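Long-range contact in DUF2179 domain-containing protein (Eubacterium ventriosum, PDB 3HLU), which is of unknown function, this chain being the DUF2179 domain at the C-terminal end of a probable YitT-type membrane protein: residues D6-R18 / T47-L59. Residues are numbered along the deposited sequence; the frame is centred on the assembly and turned at random.
Sequences DQQTMVYIVSAKR and TEVIMCVMRKATL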
loop_
_atom_site.group_PDB
_atom_site.type_symbol
_atom_site.label_atom_id
_atom_site.label_comp_id
_atom_site.label_asym_id
_atom_site.label_seq_id
_atom_site.Cartn_x
_atom_site.Cartn_y
_atom_site.Cartn_z
ATOM N N ASP A 6 -5.912 21.289 -3.143
ATOM C CA ASP A 6 -5.506 20.762 -1.834
ATOM C C ASP A 6 -6.661 20.165 -1.014
ATOM O O ASP A 6 -6.892 20.546 0.149
ATOM C CB ASP A 6 -4.749 21.817 -1.008
ATOM C CG ASP A 6 -3.231 21.744 -1.209
ATOM O OD1 ASP A 6 -2.802 21.482 -2.361
ATOM O OD2 ASP A 6 -2.472 21.945 -0.221
ATOM N N GLN A 7 -7.376 19.231 -1.625
ATOM C CA GLN A 7 -8.411 18.491 -0.915
ATOM C C GLN A 7 -7.736 17.443 -0.032
ATOM O O GLN A 7 -6.817 16.736 -0.474
ATOM C CB GLN A 7 -9.365 17.820 -1.907
ATOM C CG GLN A 7 -9.766 18.700 -3.090
ATOM C CD GLN A 7 -9.683 17.961 -4.418
ATOM O OE1 GLN A 7 -8.628 17.429 -4.779
ATOM N NE2 GLN A 7 -10.793 17.935 -5.156
ATOM N N GLN A 8 -8.178 17.355 1.219
ATOM C CA GLN A 8 -7.638 16.350 2.130
ATOM C C GLN A 8 -7.819 14.946 1.551
ATOM O O GLN A 8 -8.946 14.519 1.282
ATOM C CB GLN A 8 -8.256 16.455 3.534
ATOM C CG GLN A 8 -7.481 17.379 4.471
ATOM C CD GLN A 8 -7.866 17.201 5.928
ATOM O OE1 GLN A 8 -9.037 17.357 6.300
ATOM N NE2 GLN A 8 -6.878 16.880 6.767
ATOM N N THR A 9 -6.693 14.245 1.366
ATOM C CA THR A 9 -6.668 12.888 0.801
ATOM C C THR A 9 -5.887 11.868 1.659
ATOM O O THR A 9 -4.903 12.217 2.320
ATOM C CB THR A 9 -6.113 12.893 -0.637
ATOM O OG1 THR A 9 -6.049 11.543 -1.129
ATOM C CG2 THR A 9 -4.721 13.578 -0.685
HETATM N N MSE A 10 -6.343 10.611 1.639
HETATM C CA MSE A 10 -5.803 9.541 2.491
HETATM C C MSE A 10 -4.562 8.894 1.874
HETATM O O MSE A 10 -4.524 8.635 0.664
HETATM C CB MSE A 10 -6.866 8.469 2.722
HETATM C CG MSE A 10 -6.292 7.134 3.087
HETATM SE SE MSE A 10 -5.952 7.056 5.000
HETATM C CE MSE A 10 -7.635 6.163 5.458
ATOM N N VAL A 11 -3.551 8.623 2.696
ATOM C CA VAL A 11 -2.276 8.160 2.167
ATOM C C VAL A 11 -1.674 6.993 2.921
ATOM O O VAL A 11 -1.644 6.968 4.135
ATOM C CB VAL A 11 -1.259 9.298 2.101
ATOM C CG1 VAL A 11 0.126 8.760 1.843
ATOM C CG2 VAL A 11 -1.658 10.268 1.024
ATOM N N TYR A 12 -1.186 6.016 2.180
ATOM C CA TYR A 12 -0.466 4.921 2.803
ATOM C C TYR A 12 1.007 5.003 2.425
ATOM O O TYR A 12 1.356 5.251 1.283
ATOM C CB TYR A 12 -1.069 3.581 2.399
ATOM C CG TYR A 12 -2.575 3.531 2.556
ATOM C CD1 TYR A 12 -3.409 3.911 1.517
ATOM C CD2 TYR A 12 -3.163 3.099 3.743
ATOM C CE1 TYR A 12 -4.786 3.861 1.652
ATOM C CE2 TYR A 12 -4.541 3.045 3.886
ATOM C CZ TYR A 12 -5.346 3.428 2.833
ATOM O OH TYR A 12 -6.719 3.399 2.960
ATOM N N ILE A 13 1.871 4.833 3.407
ATOM C CA ILE A 13 3.278 4.892 3.143
ATOM C C ILE A 13 3.839 3.532 3.459
ATOM O O ILE A 13 3.708 3.052 4.585
ATOM C CB ILE A 13 3.953 5.951 4.010
ATOM C CG1 ILE A 13 3.423 7.330 3.639
ATOM C CG2 ILE A 13 5.478 5.884 3.880
ATOM C CD1 ILE A 13 3.896 8.414 4.563
ATOM N N VAL A 14 4.437 2.910 2.445
ATOM C CA VAL A 14 5.113 1.638 2.605
ATOM C C VAL A 14 6.605 1.831 2.758
ATOM O O VAL A 14 7.263 2.293 1.843
ATOM C CB VAL A 14 4.931 0.759 1.376
ATOM C CG1 VAL A 14 5.585 -0.599 1.614
ATOM C CG2 VAL A 14 3.464 0.620 1.028
ATOM N N SER A 15 7.153 1.448 3.904
ATOM C CA SER A 15 8.583 1.540 4.091
ATOM C C SER A 15 9.090 0.635 5.191
ATOM O O SER A 15 8.463 0.496 6.226
ATOM C CB SER A 15 8.979 2.969 4.412
ATOM O OG SER A 15 10.271 3.013 4.985
ATOM N N ALA A 16 10.247 0.030 4.960
ATOM C CA ALA A 16 10.918 -0.745 5.988
ATOM C C ALA A 16 11.273 0.138 7.184
ATOM O O ALA A 16 11.185 -0.306 8.341
ATOM C CB ALA A 16 12.166 -1.401 5.422
ATOM N N LYS A 17 11.668 1.383 6.901
ATOM C CA LYS A 17 12.087 2.337 7.928
ATOM C C LYS A 17 10.899 3.161 8.470
ATOM O O LYS A 17 11.054 4.295 8.908
ATOM C CB LYS A 17 13.162 3.267 7.354
ATOM C CG LYS A 17 14.432 2.582 6.802
ATOM C CD LYS A 17 15.505 2.307 7.886
ATOM C CE LYS A 17 15.426 0.857 8.443
ATOM N NZ LYS A 17 15.964 0.700 9.853
ATOM N N ARG A 18 9.708 2.580 8.465
ATOM C CA ARG A 18 8.504 3.345 8.760
ATOM C C ARG A 18 8.456 3.972 10.163
ATOM O O ARG A 18 7.950 5.081 10.307
ATOM C CB ARG A 18 7.245 2.518 8.493
ATOM C CG ARG A 18 6.822 1.662 9.669
ATOM C CD ARG A 18 7.686 0.422 9.799
ATOM N NE ARG A 18 7.224 -0.625 8.880
ATOM C CZ ARG A 18 6.583 -1.735 9.250
ATOM N NH1 ARG A 18 6.210 -2.621 8.326
ATOM N NH2 ARG A 18 6.332 -1.968 10.545
ATOM N N THR A 47 3.024 -6.936 8.464
ATOM C CA THR A 47 3.678 -5.810 7.832
ATOM C C THR A 47 2.811 -4.593 8.168
ATOM O O THR A 47 1.579 -4.658 8.172
ATOM C CB THR A 47 3.859 -6.059 6.314
ATOM O OG1 THR A 47 4.480 -4.928 5.683
ATOM C CG2 THR A 47 2.522 -6.353 5.670
ATOM N N GLU A 48 3.464 -3.501 8.534
ATOM C CA GLU A 48 2.751 -2.329 9.010
ATOM C C GLU A 48 2.862 -1.219 8.001
ATOM O O GLU A 48 3.909 -0.994 7.398
ATOM C CB GLU A 48 3.391 -1.800 10.277
ATOM C CG GLU A 48 3.132 -2.534 11.559
ATOM C CD GLU A 48 3.615 -1.695 12.733
ATOM O OE1 GLU A 48 4.699 -1.043 12.597
ATOM O OE2 GLU A 48 2.896 -1.668 13.766
ATOM N N VAL A 49 1.784 -0.475 7.880
ATOM C CA VAL A 49 1.713 0.604 6.936
ATOM C C VAL A 49 1.398 1.884 7.710
ATOM O O VAL A 49 0.677 1.836 8.694
ATOM C CB VAL A 49 0.634 0.257 5.882
ATOM C CG1 VAL A 49 -0.043 1.493 5.315
ATOM C CG2 VAL A 49 1.234 -0.619 4.799
ATOM N N ILE A 50 1.972 3.014 7.299
ATOM C CA ILE A 50 1.584 4.307 7.863
ATOM C C ILE A 50 0.398 4.888 7.099
ATOM O O ILE A 50 0.467 5.101 5.893
ATOM C CB ILE A 50 2.731 5.354 7.830
ATOM C CG1 ILE A 50 3.978 4.849 8.535
ATOM C CG2 ILE A 50 2.291 6.658 8.457
ATOM C CD1 ILE A 50 5.156 5.752 8.327
HETATM N N MSE A 51 -0.691 5.149 7.817
HETATM C CA MSE A 51 -1.838 5.844 7.256
HETATM C C MSE A 51 -1.901 7.301 7.721
HETATM O O MSE A 51 -1.703 7.608 8.889
HETATM C CB MSE A 51 -3.119 5.118 7.622
HETATM C CG MSE A 51 -4.367 5.919 7.351
HETATM SE SE MSE A 51 -5.888 4.743 7.631
HETATM C CE MSE A 51 -5.000 3.332 8.681
ATOM N N CYS A 52 -2.182 8.203 6.797
ATOM C CA CYS A 52 -2.209 9.598 7.136
ATOM C C CYS A 52 -3.096 10.346 6.156
ATOM O O CYS A 52 -2.930 10.234 4.946
ATOM C CB CYS A 52 -0.792 10.155 7.126
ATOM S SG CYS A 52 -0.662 11.883 7.654
ATOM N N VAL A 53 -4.057 11.095 6.686
ATOM C CA VAL A 53 -4.865 11.982 5.864
ATOM C C VAL A 53 -4.189 13.336 5.837
ATOM O O VAL A 53 -3.681 13.803 6.855
ATOM C CB VAL A 53 -6.282 12.132 6.412
ATOM C CG1 VAL A 53 -6.965 10.773 6.493
ATOM C CG2 VAL A 53 -6.244 12.790 7.788
HETATM N N MSE A 54 -4.171 13.958 4.668
HETATM C CA MSE A 54 -3.384 15.160 4.487
HETATM C C MSE A 54 -3.682 15.836 3.158
HETATM O O MSE A 54 -4.207 15.220 2.241
HETATM C CB MSE A 54 -1.901 14.811 4.561
HETATM C CG MSE A 54 -1.383 14.129 3.301
HETATM SE SE MSE A 54 0.499 13.550 3.400
HETATM C CE MSE A 54 0.252 11.746 4.136
ATOM N N ARG A 55 -3.339 17.117 3.079
ATOM C CA ARG A 55 -3.517 17.914 1.879
ATOM C C ARG A 55 -2.320 17.650 0.965
ATOM O O ARG A 55 -1.285 17.172 1.440
ATOM C CB ARG A 55 -3.614 19.400 2.257
ATOM C CG ARG A 55 -4.269 19.655 3.627
ATOM C CD ARG A 55 -4.589 21.128 3.882
ATOM N NE ARG A 55 -5.945 21.478 3.447
ATOM C CZ ARG A 55 -6.519 22.663 3.654
ATOM N NH1 ARG A 55 -7.759 22.899 3.222
ATOM N NH2 ARG A 55 -5.852 23.621 4.292
ATOM N N LYS A 56 -2.457 17.950 -0.332
ATOM C CA LYS A 56 -1.389 17.692 -1.316
ATOM C C LYS A 56 -0.067 18.440 -1.049
ATOM O O LYS A 56 1.015 17.939 -1.355
ATOM C CB LYS A 56 -1.865 18.003 -2.739
ATOM C CG LYS A 56 -3.292 17.535 -3.080
ATOM C CD LYS A 56 -3.670 17.902 -4.542
ATOM C CE LYS A 56 -5.188 17.892 -4.763
ATOM N NZ LYS A 56 -5.592 18.599 -6.014
ATOM N N ALA A 57 -0.151 19.642 -0.499
ATOM C CA ALA A 57 1.046 20.400 -0.153
ATOM C C ALA A 57 1.880 19.636 0.858
ATOM O O ALA A 57 3.104 19.554 0.741
ATOM C CB ALA A 57 0.665 21.743 0.410
ATOM N N THR A 58 1.206 19.090 1.861
ATOM C CA THR A 58 1.864 18.269 2.861
ATOM C C THR A 58 2.549 17.062 2.194
ATOM O O THR A 58 3.634 16.642 2.605
ATOM C CB THR A 58 0.858 17.762 3.926
ATOM O OG1 THR A 58 -0.070 18.800 4.274
ATOM C CG2 THR A 58 1.589 17.300 5.158
ATOM N N LEU A 59 1.916 16.510 1.163
ATOM C CA LEU A 59 2.438 15.318 0.494
ATOM C C LEU A 59 3.832 15.546 -0.072
ATOM O O LEU A 59 4.663 14.636 -0.113
ATOM C CB LEU A 59 1.493 14.880 -0.620
ATOM C CG LEU A 59 1.833 13.608 -1.403
ATOM C CD1 LEU A 59 1.688 12.363 -0.532
ATOM C CD2 LEU A 59 0.940 13.493 -2.636
#
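R18 and E48 close one end of an antiparallel strand pair, a worked example of a sheet whose faces pack by apolar side chains while its ends are tied by polar and charged groups. The guanidinium lies with one face over CB of E48 and its plane turned 32° from the carboxylate, and R18 NH2 reaches E48 OE1 at 2.8 Å in a salt bridge. A folded side chain, with CG between the backbone N and the carbonyl carbon (chi1 86°), brings the group back so that R18 NE also donates to S15 O at 3.1 Å, nearly in the guanidinium plane. With an alanine here, the E48 carboxylate would probably lose this charged mate and S15 O its side-chain donor.

Between the ends, strands 9-14 and 48-54 run at 156° and exchange backbone hydrogen bonds at the T9–M54, V11–C52 and I13–I50 pairs, the one from V11 N to C52 O being weak. On the face carrying V11, I13, I50 and M54, the M54 methyl CE comes in at about a right angle and sits 3.5 Å from V11 CB, while I13 and I50 meet through their CB atoms; helix 18-28 covers these isoleucines. On the other face V49 CG1 approaches the edge of the Y12 ring, 3.7 Å from Y12 CB, and M51 SE lies obliquely 5.4 Å from the ring centroid, a Met-aromatic contact. The Y12 hydroxyl is hydrogen-bonded to OG of S78 of the second subunit.

At the far end A57 N donates to D6 OD2 (3.3 Å) from above the carboxylate plane, at the start of helix 56-67. Within these two segments the charged groups thus sit at the ends of the strand pair, while apolar side chains of one face pack on helix 18-28 and Y12 and V49 of the other meet the second subunit.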